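PDB 5NEC: TonB-dependent siderophore receptor from Pseudomonas aeruginosa 39016, which probably takes up iron-loaded siderophores, and siderophore-drug conjugates, across the outer membrane by a TonB-dependent route. Local coordinates for residues 235-240 and 276-281; 346-351 and 359-364; 456-461 and 475-480. All blocks are in the same frame, centred on the assembly; numbering follows the deposited sequence.

Interaction 1 (235-240 and 276-281); sequences ESDDTP and FQKSRI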
ATOM      1  N   GLU A 235       5.585  -9.157 -13.594  1.00 46.06           N
ATOM      2  CA  GLU A 235       4.561  -9.928 -14.280  1.00 47.42           C
ATOM      3  C   GLU A 235       3.990 -10.917 -13.284  1.00 46.18           C
ATOM      4  O   GLU A 235       4.751 -11.539 -12.547  1.00 46.02           O
ATOM      5  CB  GLU A 235       5.207 -10.686 -15.428  1.00 51.52           C
ATOM      6  CG  GLU A 235       4.243 -11.181 -16.503  1.00 55.85           C
ATOM      7  CD  GLU A 235       4.904 -11.165 -17.857  1.00 61.56           C
ATOM      8  OE1 GLU A 235       5.364 -10.051 -18.249  1.00 64.83           O
ATOM      9  OE2 GLU A 235       4.983 -12.230 -18.512  1.00 66.44           O
ATOM     10  N   SER A 236       2.671 -11.058 -13.229  1.00 43.67           N
ATOM     11  CA  SER A 236       2.072 -12.009 -12.305  1.00 44.81           C
ATOM     12  C   SER A 236       0.908 -12.762 -12.890  1.00 44.63           C
ATOM     13  O   SER A 236       0.276 -12.307 -13.814  1.00 42.98           O
ATOM     14  CB  SER A 236       1.702 -11.338 -10.986  1.00 45.58           C
ATOM     15  OG  SER A 236       0.682 -10.415 -11.150  1.00 48.10           O
ATOM     16  N   ASP A 237       0.661 -13.943 -12.341  1.00 46.63           N
ATOM     17  CA  ASP A 237      -0.320 -14.885 -12.874  1.00 48.34           C
ATOM     18  C   ASP A 237      -0.812 -15.726 -11.699  1.00 46.87           C
ATOM     19  O   ASP A 237      -0.164 -16.675 -11.293  1.00 44.46           O
ATOM     20  CB  ASP A 237       0.312 -15.755 -13.969  1.00 50.23           C
ATOM     21  CG  ASP A 237      -0.671 -16.748 -14.578  1.00 53.46           C
ATOM     22  OD1 ASP A 237      -1.855 -16.424 -14.760  1.00 57.77           O
ATOM     23  OD2 ASP A 237      -0.264 -17.879 -14.885  1.00 59.31           O
ATOM     24  N   ASP A 238      -1.953 -15.331 -11.149  1.00 46.09           N
ATOM     25  CA  ASP A 238      -2.463 -15.868  -9.899  1.00 45.53           C
ATOM     26  C   ASP A 238      -3.771 -16.608 -10.143  1.00 41.61           C
ATOM     27  O   ASP A 238      -4.475 -16.341 -11.119  1.00 38.60           O
ATOM     28  CB  ASP A 238      -2.714 -14.726  -8.887  1.00 47.28           C
ATOM     29  CG  ASP A 238      -1.471 -13.853  -8.615  1.00 50.87           C
ATOM     30  OD1 ASP A 238      -0.325 -14.290  -8.852  1.00 51.93           O
ATOM     31  OD2 ASP A 238      -1.664 -12.693  -8.161  1.00 56.16           O
ATOM     32  N   THR A 239      -4.089 -17.531  -9.237  1.00 41.34           N
ATOM     33  CA  THR A 239      -5.457 -18.048  -9.086  1.00 41.35           C
ATOM     34  C   THR A 239      -6.141 -17.232  -7.969  1.00 38.72           C
ATOM     35  O   THR A 239      -5.821 -17.415  -6.813  1.00 39.16           O
ATOM     36  CB  THR A 239      -5.454 -19.566  -8.779  1.00 41.97           C
ATOM     37  OG1 THR A 239      -4.665 -20.245  -9.779  1.00 40.27           O
ATOM     38  CG2 THR A 239      -6.891 -20.125  -8.758  1.00 40.83           C
ATOM     39  N   PRO A 240      -7.058 -16.320  -8.325  1.00 37.49           N
ATOM     40  CA  PRO A 240      -7.629 -15.342  -7.400  1.00 37.43           C
ATOM     41  C   PRO A 240      -8.605 -15.953  -6.406  1.00 39.23           C
ATOM     42  O   PRO A 240      -9.449 -16.794  -6.779  1.00 38.01           O
ATOM     43  CB  PRO A 240      -8.426 -14.415  -8.316  1.00 37.92           C
ATOM     44  CG  PRO A 240      -8.803 -15.243  -9.499  1.00 37.09           C
ATOM     45  CD  PRO A 240      -7.692 -16.245  -9.661  1.00 38.10           C
ATOM     46  N   PHE A 276      -8.824 -16.395 -13.271  1.00 38.33           N
ATOM     47  CA  PHE A 276      -7.432 -16.033 -13.512  1.00 37.80           C
ATOM     48  C   PHE A 276      -7.193 -14.580 -13.128  1.00 37.87           C
ATOM     49  O   PHE A 276      -8.115 -13.770 -13.120  1.00 38.11           O
ATOM     50  CB  PHE A 276      -7.023 -16.293 -14.989  1.00 37.72           C
ATOM     51  CG  PHE A 276      -7.878 -15.572 -16.016  1.00 38.12           C
ATOM     52  CD1 PHE A 276      -7.634 -14.247 -16.342  1.00 37.97           C
ATOM     53  CD2 PHE A 276      -8.933 -16.226 -16.652  1.00 38.41           C
ATOM     54  CE1 PHE A 276      -8.419 -13.583 -17.264  1.00 38.62           C
ATOM     55  CE2 PHE A 276      -9.718 -15.570 -17.581  1.00 38.11           C
ATOM     56  CZ  PHE A 276      -9.463 -14.241 -17.886  1.00 38.75           C
ATOM     57  N   GLN A 277      -5.951 -14.256 -12.815  1.00 38.86           N
ATOM     58  CA  GLN A 277      -5.571 -12.899 -12.467  1.00 41.12           C
ATOM     59  C   GLN A 277      -4.162 -12.662 -13.001  1.00 40.51           C
ATOM     60  O   GLN A 277      -3.199 -13.159 -12.456  1.00 38.49           O
ATOM     61  CB  GLN A 277      -5.671 -12.737 -10.961  1.00 43.69           C
ATOM     62  CG  GLN A 277      -5.445 -11.353 -10.423  1.00 46.14           C
ATOM     63  CD  GLN A 277      -5.220 -11.365  -8.933  1.00 49.78           C
ATOM     64  OE1 GLN A 277      -5.989 -11.937  -8.176  1.00 54.68           O
ATOM     65  NE2 GLN A 277      -4.094 -10.823  -8.517  1.00 54.91           N
ATOM     66  N   LYS A 278      -4.076 -11.946 -14.116  1.00 41.87           N
ATOM     67  CA  LYS A 278      -2.830 -11.730 -14.847  1.00 43.16           C
ATOM     68  C   LYS A 278      -2.524 -10.256 -14.871  1.00 42.80           C
ATOM     69  O   LYS A 278      -3.399  -9.464 -15.153  1.00 40.44           O
ATOM     70  CB  LYS A 278      -2.965 -12.219 -16.283  1.00 43.03           C
ATOM     71  CG  LYS A 278      -2.925 -13.712 -16.356  1.00 45.89           C
ATOM     72  CD  LYS A 278      -3.519 -14.259 -17.654  1.00 48.89           C
ATOM     73  CE  LYS A 278      -3.354 -15.771 -17.679  1.00 51.47           C
ATOM     74  NZ  LYS A 278      -4.284 -16.416 -18.649  1.00 54.71           N
ATOM     75  N   SER A 279      -1.285  -9.891 -14.566  1.00 43.86           N
ATOM     76  CA  SER A 279      -0.888  -8.501 -14.673  1.00 45.68           C
ATOM     77  C   SER A 279       0.553  -8.349 -15.121  1.00 45.96           C
ATOM     78  O   SER A 279       1.358  -9.263 -15.001  1.00 43.19           O
ATOM     79  CB  SER A 279      -1.185  -7.725 -13.378  1.00 45.32           C
ATOM     80  OG  SER A 279      -0.184  -7.904 -12.425  1.00 46.18           O
ATOM     81  N   ARG A 280       0.823  -7.185 -15.703  1.00 48.62           N
ATOM     82  CA  ARG A 280       2.127  -6.813 -16.200  1.00 50.45           C
ATOM     83  C   ARG A 280       2.289  -5.347 -15.880  1.00 49.82           C
ATOM     84  O   ARG A 280       1.389  -4.573 -16.183  1.00 48.31           O
ATOM     85  CB  ARG A 280       2.202  -7.039 -17.702  1.00 55.33           C
ATOM     86  CG  ARG A 280       3.599  -6.838 -18.270  1.00 63.10           C
ATOM     87  CD  ARG A 280       3.658  -7.092 -19.782  1.00 69.50           C
ATOM     88  NE  ARG A 280       3.419  -8.512 -20.097  1.00 75.96           N
ATOM     89  CZ  ARG A 280       3.733  -9.141 -21.237  1.00 78.81           C
ATOM     90  NH1 ARG A 280       4.333  -8.506 -22.252  1.00 80.34           N
ATOM     91  NH2 ARG A 280       3.457 -10.447 -21.346  1.00 78.32           N
ATOM     92  N   ILE A 281       3.400  -4.967 -15.244  1.00 49.38           N
ATOM     93  CA  ILE A 281       3.751  -3.556 -15.107  1.00 50.46           C
ATOM     94  C   ILE A 281       5.170  -3.308 -15.635  1.00 49.21           C
ATOM     95  O   ILE A 281       6.071  -4.099 -15.398  1.00 47.65           O
ATOM     96  CB  ILE A 281       3.558  -2.984 -13.683  1.00 52.11           C
ATOM     97  CG1 ILE A 281       4.017  -1.521 -13.664  1.00 54.14           C
ATOM     98  CG2 ILE A 281       4.306  -3.795 -12.659  1.00 54.38           C
ATOM     99  CD1 ILE A 281       3.363  -0.669 -12.603  1.00 56.59           C
TER
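In both Ser236 and Ser279 the hydroxyl sits between the backbone N and the carbonyl carbon (chi1 67° and 82°), which brings Ser236 OG within 2.9 Å of Ser279 OG in a hydrogen bond either could donate. The two serines also form a hydrogen-bonded antiparallel pair, with Ser236 N 2.8 Å from Ser279 O and Ser279 N 3.0 Å from Ser236 O. On the other side of the sheet Glu235 and Arg280 run side by side. Their carboxylate and guanidinium planes are nearly parallel, 3° apart, and Glu235 OE1 lies over the guanidinium face, 3.1 Å from Arg280 NE. This salt bridge therefore rests on charge, with no N-H aimed at the oxygen; OE1 is also hydrogen-bonded to His233 NE2. Lys278 lays its aliphatic chain beside Asp237, and Lys278 CG lies 3.3 Å from Asp237 OD1. Beyond the serines, the amide of Gln277 is turned steeply against the carboxylate of Asp238, whose OD1 accepts the backbone N-H of Ser209, and Gln277 OE1 touches Pro240 CB at 3.5 Å. Gln277 and Pro240 also rest on Pro90 of the plug region, an arrangement typical of the lumenal wall of a plugged TonB-dependent receptor barrel.

Interaction 2 (346-351 and 359-364); sequences TDLFGE and NSFSTG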
ATOM      1  N   THR A 346       9.915  18.833 -12.843  1.00 51.36           N
ATOM      2  CA  THR A 346      11.098  19.663 -12.713  1.00 51.58           C
ATOM      3  C   THR A 346      11.070  20.318 -11.334  1.00 53.78           C
ATOM      4  O   THR A 346      10.112  21.013 -11.017  1.00 53.28           O
ATOM      5  CB  THR A 346      11.120  20.768 -13.786  1.00 50.73           C
ATOM      6  OG1 THR A 346      11.079  20.185 -15.091  1.00 47.84           O
ATOM      7  CG2 THR A 346      12.380  21.589 -13.667  1.00 52.51           C
ATOM      8  N   ASP A 347      12.115  20.114 -10.531  1.00 55.39           N
ATOM      9  CA  ASP A 347      12.192  20.667  -9.168  1.00 57.02           C
ATOM     10  C   ASP A 347      13.423  21.552  -8.952  1.00 57.17           C
ATOM     11  O   ASP A 347      14.499  21.280  -9.483  1.00 54.43           O
ATOM     12  CB  ASP A 347      12.220  19.544  -8.132  1.00 59.29           C
ATOM     13  CG  ASP A 347      10.982  18.676  -8.177  1.00 61.41           C
ATOM     14  OD1 ASP A 347       9.866  19.229  -8.185  1.00 65.69           O
ATOM     15  OD2 ASP A 347      11.114  17.436  -8.194  1.00 65.38           O
ATOM     16  N   LEU A 348      13.235  22.616  -8.178  1.00 57.24           N
ATOM     17  CA  LEU A 348      14.313  23.466  -7.690  1.00 58.51           C
ATOM     18  C   LEU A 348      14.261  23.416  -6.160  1.00 57.42           C
ATOM     19  O   LEU A 348      13.238  23.720  -5.563  1.00 56.21           O
ATOM     20  CB  LEU A 348      14.129  24.902  -8.183  1.00 59.33           C
ATOM     21  CG  LEU A 348      15.221  25.909  -7.790  1.00 62.69           C
ATOM     22  CD1 LEU A 348      16.508  25.586  -8.553  1.00 63.73           C
ATOM     23  CD2 LEU A 348      14.784  27.348  -8.034  1.00 62.70           C
ATOM     24  N   PHE A 349      15.350  23.013  -5.527  1.00 57.34           N
ATOM     25  CA  PHE A 349      15.382  22.948  -4.068  1.00 58.99           C
ATOM     26  C   PHE A 349      16.727  23.358  -3.483  1.00 58.97           C
ATOM     27  O   PHE A 349      17.745  23.328  -4.162  1.00 59.11           O
ATOM     28  CB  PHE A 349      14.960  21.550  -3.572  1.00 59.11           C
ATOM     29  CG  PHE A 349      15.805  20.426  -4.091  1.00 58.95           C
ATOM     30  CD1 PHE A 349      15.493  19.799  -5.302  1.00 59.33           C
ATOM     31  CD2 PHE A 349      16.896  19.960  -3.354  1.00 60.08           C
ATOM     32  CE1 PHE A 349      16.264  18.735  -5.772  1.00 59.97           C
ATOM     33  CE2 PHE A 349      17.674  18.898  -3.815  1.00 59.56           C
ATOM     34  CZ  PHE A 349      17.358  18.285  -5.018  1.00 60.59           C
ATOM     35  N   GLY A 350      16.707  23.769  -2.219  1.00 57.72           N
ATOM     36  CA  GLY A 350      17.928  24.178  -1.523  1.00 57.13           C
ATOM     37  C   GLY A 350      17.652  25.224  -0.470  1.00 56.60           C
ATOM     38  O   GLY A 350      16.683  25.087   0.284  1.00 53.65           O
ATOM     39  N   GLU A 351      18.498  26.263  -0.418  1.00 58.42           N
ATOM     40  CA  GLU A 351      18.462  27.265   0.668  1.00 60.18           C
ATOM     41  C   GLU A 351      18.619  28.692   0.210  1.00 57.89           C
ATOM     42  O   GLU A 351      19.351  28.961  -0.731  1.00 58.92           O
ATOM     43  CB  GLU A 351      19.593  27.025   1.676  1.00 63.94           C
ATOM     44  CG  GLU A 351      19.543  25.701   2.420  1.00 66.75           C
ATOM     45  CD  GLU A 351      20.142  24.550   1.633  1.00 70.81           C
ATOM     46  OE1 GLU A 351      21.150  24.790   0.929  1.00 73.86           O
ATOM     47  OE2 GLU A 351      19.606  23.412   1.708  1.00 75.43           O
ATOM     48  N   ASN A 359      15.977  29.668   4.858  1.00 52.35           N
ATOM     49  CA  ASN A 359      14.790  29.180   4.183  1.00 53.28           C
ATOM     50  C   ASN A 359      15.183  27.919   3.407  1.00 52.93           C
ATOM     51  O   ASN A 359      15.822  28.026   2.364  1.00 53.68           O
ATOM     52  CB  ASN A 359      14.264  30.227   3.213  1.00 53.70           C
ATOM     53  CG  ASN A 359      13.653  31.426   3.906  1.00 55.01           C
ATOM     54  OD1 ASN A 359      14.358  32.231   4.554  1.00 57.72           O
ATOM     55  ND2 ASN A 359      12.350  31.575   3.766  1.00 55.05           N
ATOM     56  N   SER A 360      14.806  26.748   3.927  1.00 52.31           N
ATOM     57  CA  SER A 360      14.981  25.491   3.222  1.00 52.85           C
ATOM     58  C   SER A 360      13.716  25.224   2.416  1.00 53.41           C
ATOM     59  O   SER A 360      12.641  25.019   2.991  1.00 53.81           O
ATOM     60  CB  SER A 360      15.263  24.370   4.204  1.00 52.39           C
ATOM     61  OG  SER A 360      16.499  24.641   4.842  1.00 55.24           O
ATOM     62  N   PHE A 361      13.843  25.264   1.086  1.00 52.98           N
ATOM     63  CA  PHE A 361      12.684  25.278   0.210  1.00 53.69           C
ATOM     64  C   PHE A 361      12.728  24.182  -0.855  1.00 54.86           C
ATOM     65  O   PHE A 361      13.777  23.596  -1.138  1.00 53.53           O
ATOM     66  CB  PHE A 361      12.524  26.656  -0.452  1.00 53.00           C
ATOM     67  CG  PHE A 361      13.412  26.866  -1.637  1.00 54.17           C
ATOM     68  CD1 PHE A 361      14.724  27.269  -1.463  1.00 55.08           C
ATOM     69  CD2 PHE A 361      12.943  26.667  -2.934  1.00 54.28           C
ATOM     70  CE1 PHE A 361      15.568  27.465  -2.568  1.00 56.03           C
ATOM     71  CE2 PHE A 361      13.787  26.843  -4.036  1.00 55.81           C
ATOM     72  CZ  PHE A 361      15.090  27.248  -3.852  1.00 55.89           C
ATOM     73  N   SER A 362      11.552  23.915  -1.421  1.00 56.19           N
ATOM     74  CA  SER A 362      11.432  23.146  -2.652  1.00 57.40           C
ATOM     75  C   SER A 362      10.266  23.659  -3.482  1.00 57.36           C
ATOM     76  O   SER A 362       9.214  23.967  -2.946  1.00 58.75           O
ATOM     77  CB  SER A 362      11.255  21.666  -2.349  1.00 59.47           C
ATOM     78  OG  SER A 362      11.415  20.912  -3.546  1.00 61.21           O
ATOM     79  N   THR A 363      10.466  23.763  -4.788  1.00 56.09           N
ATOM     80  CA  THR A 363       9.429  24.244  -5.686  1.00 56.36           C
ATOM     81  C   THR A 363       9.521  23.496  -7.020  1.00 56.90           C
ATOM     82  O   THR A 363      10.602  23.037  -7.394  1.00 58.87           O
ATOM     83  CB  THR A 363       9.526  25.772  -5.860  1.00 56.50           C
ATOM     84  OG1 THR A 363       8.388  26.248  -6.577  1.00 55.75           O
ATOM     85  CG2 THR A 363      10.775  26.179  -6.610  1.00 56.78           C
ATOM     86  N   GLY A 364       8.397  23.329  -7.718  1.00 55.85           N
ATOM     87  CA  GLY A 364       8.410  22.572  -8.976  1.00 55.15           C
ATOM     88  C   GLY A 364       7.189  22.636  -9.867  1.00 53.96           C
ATOM     89  O   GLY A 364       6.147  23.141  -9.475  1.00 51.38           O
TER
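Thr363 O receives the N-H of Leu348 at 2.8 Å in a nearly straight bond (173° at the hydrogen). The same oxygen takes a CA-H contact from Asp347, whose CA is 3.4 Å away. One hydrogen-bonded pair further on, Phe361 N binds Gly350 O at 3.0 Å. Phe361 CG sits between its backbone N and carbonyl carbon (chi1 81°). The ring lies over the backbone of the other strand at Phe349 and Gly350: one face meets Gly350 N, 3.9 Å above the plane and offset toward the rim, with Phe349 CA over the same face. Gly350 has a phi of 150°, a conformation that suits glycine because a CB would press on Phe349 O. Leu348 slants across the far end of the ring, its CG 4.1 Å from Phe361 CE2, while its CB touches Thr363 CG2 at 3.9 Å. On the reverse side of the sheet, Phe349 CB approaches Ser362 OG at 3.6 Å. Asp347 OD1 and Ser362 OG both hydrogen-bond to the hydroxyl of Tyr436, which ties the two strands together from the next one. The pair forms part of the hairpin of strands 327-354 and 357-379 in the barrel wall: strand 296-316 flanks the first, where Phe349 leans on Thr297 and Arg299, and strand 426-444 flanks the second, where Thr363 OG1 hydrogen-bonds to Tyr436 O.

Interaction 3 (456-461 and 475-480); sequences DSFETT and DKSSFW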
ATOM      1  N   ASP A 456      -3.265  22.356  -8.827  1.00 61.00           N
ATOM      2  CA  ASP A 456      -3.366  21.320  -9.864  1.00 62.11           C
ATOM      3  C   ASP A 456      -4.465  21.669 -10.843  1.00 63.90           C
ATOM      4  O   ASP A 456      -5.543  22.080 -10.435  1.00 64.75           O
ATOM      5  CB  ASP A 456      -3.727  19.967  -9.262  1.00 62.41           C
ATOM      6  CG  ASP A 456      -2.567  19.305  -8.568  1.00 63.60           C
ATOM      7  OD1 ASP A 456      -1.817  18.575  -9.254  1.00 66.40           O
ATOM      8  OD2 ASP A 456      -2.405  19.520  -7.344  1.00 63.42           O
ATOM      9  N   SER A 457      -4.187  21.458 -12.126  1.00 63.91           N
ATOM     10  CA  SER A 457      -5.131  21.687 -13.209  1.00 62.73           C
ATOM     11  C   SER A 457      -5.292  20.366 -13.972  1.00 61.28           C
ATOM     12  O   SER A 457      -4.305  19.712 -14.284  1.00 58.48           O
ATOM     13  CB  SER A 457      -4.593  22.797 -14.095  1.00 61.88           C
ATOM     14  OG  SER A 457      -5.411  23.002 -15.215  1.00 64.26           O
ATOM     15  N   PHE A 458      -6.537  19.986 -14.244  1.00 62.89           N
ATOM     16  CA  PHE A 458      -6.891  18.646 -14.746  1.00 64.66           C
ATOM     17  C   PHE A 458      -7.799  18.758 -15.996  1.00 61.30           C
ATOM     18  O   PHE A 458      -8.720  19.558 -15.997  1.00 60.06           O
ATOM     19  CB  PHE A 458      -7.589  17.900 -13.594  1.00 68.37           C
ATOM     20  CG  PHE A 458      -7.763  16.421 -13.807  1.00 74.83           C
ATOM     21  CD1 PHE A 458      -6.674  15.610 -14.142  1.00 80.70           C
ATOM     22  CD2 PHE A 458      -9.012  15.813 -13.613  1.00 78.22           C
ATOM     23  CE1 PHE A 458      -6.823  14.225 -14.316  1.00 82.45           C
ATOM     24  CE2 PHE A 458      -9.169  14.435 -13.781  1.00 80.72           C
ATOM     25  CZ  PHE A 458      -8.072  13.639 -14.129  1.00 81.93           C
ATOM     26  N   GLU A 459      -7.500  18.011 -17.065  1.00 59.87           N
ATOM     27  CA  GLU A 459      -8.373  17.909 -18.263  1.00 59.46           C
ATOM     28  C   GLU A 459      -8.543  16.454 -18.615  1.00 56.62           C
ATOM     29  O   GLU A 459      -7.539  15.781 -18.761  1.00 55.60           O
ATOM     30  CB  GLU A 459      -7.743  18.556 -19.495  1.00 62.04           C
ATOM     31  CG  GLU A 459      -7.473  20.038 -19.403  1.00 67.00           C
ATOM     32  CD  GLU A 459      -7.111  20.655 -20.763  1.00 72.32           C
ATOM     33  OE1 GLU A 459      -7.783  20.344 -21.775  1.00 77.93           O
ATOM     34  OE2 GLU A 459      -6.151  21.457 -20.824  1.00 75.29           O
ATOM     35  N   THR A 460      -9.782  15.967 -18.762  1.00 55.99           N
ATOM     36  CA  THR A 460     -10.038  14.587 -19.230  1.00 54.41           C
ATOM     37  C   THR A 460     -11.033  14.522 -20.374  1.00 52.14           C
ATOM     38  O   THR A 460     -11.928  15.335 -20.472  1.00 50.86           O
ATOM     39  CB  THR A 460     -10.557  13.621 -18.125  1.00 56.67           C
ATOM     40  OG1 THR A 460     -11.784  14.116 -17.590  1.00 59.75           O
ATOM     41  CG2 THR A 460      -9.555  13.458 -17.010  1.00 57.36           C
ATOM     42  N   THR A 461     -10.860  13.514 -21.224  1.00 51.38           N
ATOM     43  CA  THR A 461     -11.809  13.169 -22.264  1.00 50.21           C
ATOM     44  C   THR A 461     -12.048  11.688 -22.167  1.00 47.74           C
ATOM     45  O   THR A 461     -11.106  10.924 -22.164  1.00 47.18           O
ATOM     46  CB  THR A 461     -11.251  13.529 -23.644  1.00 51.18           C
ATOM     47  OG1 THR A 461     -11.137  14.949 -23.722  1.00 54.68           O
ATOM     48  CG2 THR A 461     -12.161  13.067 -24.767  1.00 51.99           C
ATOM     49  N   ASP A 475     -14.084  17.067 -19.381  1.00 67.70           N
ATOM     50  CA  ASP A 475     -14.180  17.687 -18.078  1.00 70.94           C
ATOM     51  C   ASP A 475     -12.890  18.447 -17.763  1.00 70.61           C
ATOM     52  O   ASP A 475     -11.811  18.017 -18.143  1.00 69.27           O
ATOM     53  CB  ASP A 475     -14.463  16.618 -17.030  1.00 73.50           C
ATOM     54  CG  ASP A 475     -15.001  17.193 -15.738  1.00 80.27           C
ATOM     55  OD1 ASP A 475     -15.738  18.208 -15.780  1.00 84.01           O
ATOM     56  OD2 ASP A 475     -14.685  16.619 -14.668  1.00 86.47           O
ATOM     57  N   LYS A 476     -13.044  19.596 -17.102  1.00 72.99           N
ATOM     58  CA  LYS A 476     -11.934  20.460 -16.675  1.00 72.90           C
ATOM     59  C   LYS A 476     -12.144  20.805 -15.218  1.00 71.82           C
ATOM     60  O   LYS A 476     -13.260  21.086 -14.811  1.00 74.67           O
ATOM     61  CB  LYS A 476     -11.886  21.765 -17.477  1.00 74.85           C
ATOM     62  CG  LYS A 476     -11.286  21.605 -18.854  1.00 78.85           C
ATOM     63  CD  LYS A 476     -11.043  22.921 -19.566  1.00 81.43           C
ATOM     64  CE  LYS A 476     -10.634  22.662 -21.019  1.00 83.71           C
ATOM     65  NZ  LYS A 476     -10.508  23.904 -21.842  1.00 84.98           N
ATOM     66  N   SER A 477     -11.073  20.799 -14.436  1.00 70.23           N
ATOM     67  CA  SER A 477     -11.156  21.173 -13.034  1.00 70.44           C
ATOM     68  C   SER A 477      -9.789  21.576 -12.484  1.00 73.45           C
ATOM     69  O   SER A 477      -8.755  21.427 -13.151  1.00 72.95           O
ATOM     70  CB  SER A 477     -11.761  20.027 -12.220  1.00 68.08           C
ATOM     71  OG  SER A 477     -11.135  18.800 -12.530  1.00 68.99           O
ATOM     72  N   SER A 478      -9.801  22.115 -11.267  1.00 74.22           N
ATOM     73  CA  SER A 478      -8.576  22.396 -10.548  1.00 74.83           C
ATOM     74  C   SER A 478      -8.714  22.136  -9.062  1.00 76.01           C
ATOM     75  O   SER A 478      -9.807  21.968  -8.542  1.00 75.28           O
ATOM     76  CB  SER A 478      -8.092  23.812 -10.834  1.00 72.35           C
ATOM     77  OG  SER A 478      -9.136  24.730 -10.677  1.00 72.78           O
ATOM     78  N   PHE A 479      -7.566  22.067  -8.410  1.00 80.54           N
ATOM     79  CA  PHE A 479      -7.466  21.695  -7.013  1.00 83.70           C
ATOM     80  C   PHE A 479      -6.437  22.638  -6.358  1.00 83.41           C
ATOM     81  O   PHE A 479      -5.266  22.622  -6.718  1.00 83.97           O
ATOM     82  CB  PHE A 479      -7.060  20.217  -6.934  1.00 85.94           C
ATOM     83  CG  PHE A 479      -7.190  19.614  -5.564  1.00 94.76           C
ATOM     84  CD1 PHE A 479      -8.452  19.357  -5.011  1.00 99.62           C
ATOM     85  CD2 PHE A 479      -6.046  19.284  -4.815  1.00 98.83           C
ATOM     86  CE1 PHE A 479      -8.568  18.784  -3.745  1.00102.13           C
ATOM     87  CE2 PHE A 479      -6.160  18.716  -3.548  1.00 98.88           C
ATOM     88  CZ  PHE A 479      -7.422  18.459  -3.016  1.00100.70           C
ATOM     89  N   TRP A 480      -6.913  23.513  -5.464  1.00 84.62           N
ATOM     90  CA  TRP A 480      -6.058  24.373  -4.629  1.00 82.44           C
ATOM     91  C   TRP A 480      -5.775  23.632  -3.342  1.00 78.71           C
ATOM     92  O   TRP A 480      -6.621  22.903  -2.833  1.00 80.64           O
ATOM     93  CB  TRP A 480      -6.723  25.717  -4.301  1.00 87.61           C
ATOM     94  CG  TRP A 480      -6.194  26.877  -5.107  1.00 95.57           C
ATOM     95  CD1 TRP A 480      -6.847  27.546  -6.109  1.00 98.65           C
ATOM     96  CD2 TRP A 480      -4.902  27.512  -4.978  1.00 99.81           C
ATOM     97  NE1 TRP A 480      -6.045  28.556  -6.610  1.00100.70           N
ATOM     98  CE2 TRP A 480      -4.852  28.562  -5.935  1.00100.20           C
ATOM     99  CE3 TRP A 480      -3.786  27.302  -4.145  1.00 99.33           C
ATOM    100  CZ2 TRP A 480      -3.725  29.385  -6.094  1.00 99.65           C
ATOM    101  CZ3 TRP A 480      -2.666  28.127  -4.298  1.00 99.61           C
ATOM    102  CH2 TRP A 480      -2.648  29.157  -5.267  1.00100.21           C
TER
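Asp456 and Phe479 pair at one end of the contact, within the antiparallel beta hairpin of strands 447-464 and 471-488 in the barrel wall, and Thr460 and Asp475 at the other, with Phe458 in the middle. Asp456 is joined to Phe479 by both of its backbone polar atoms: Asp456 N lies 2.9 Å from Phe479 O, and Asp456 O 2.9 Å from Phe479 N. Its CB meets Phe479 CB at 4.1 Å. Asp456 OD2 comes to the edge of the Phe479 ring and forms a salt bridge with Arg454 NE of the same strand, which would partly balance its charge. At the opposite end Asp475 and Thr460 lie side by side, pointing the same way. Their backbones exchange two hydrogen bonds, of which Thr460 N to Asp475 O spans 3.0 Å with the donor in the carbonyl plane. Asp475 CB packs against Thr460 OG1 at 3.7 Å. On the reverse face Glu459 and Lys476 run alongside each other, but Glu459 OE1 stays 4.5 Å from Lys476 NZ, too far for a salt bridge. Phe458 and Ser477 form the central hydrogen-bonded pair, Phe458 N binding Ser477 O at 2.9 Å. Phe458 CG is anti to the backbone N (chi1 -167°); its ring, on the surface, has Ser477 OG at its edge, in plane, 3.8 Å from Phe458 CD2.

Overall arrangement
All three interactions are antiparallel pairings in one barrel wall, met in series along the chain. Strand 296-316 lies between strand 276-291 of interaction 1 and strand 327-354 of interaction 2; strand 426-444 separates the hairpins of interactions 2 and 3. Those two are the nearest neighbours, with centres 25 Å and nearest atoms about 9 Å apart. Interaction 1 stands further off, its centre 40 Å from that of interaction 2 and 33 Å from that of interaction 3, and none touches another. Interaction 1 meets the plug region. A bound C8E detergent lies about 10 Å from the side chain of Thr346 in interaction 2, and a bound C8E about 12 Å from that of Glu459 in interaction 3.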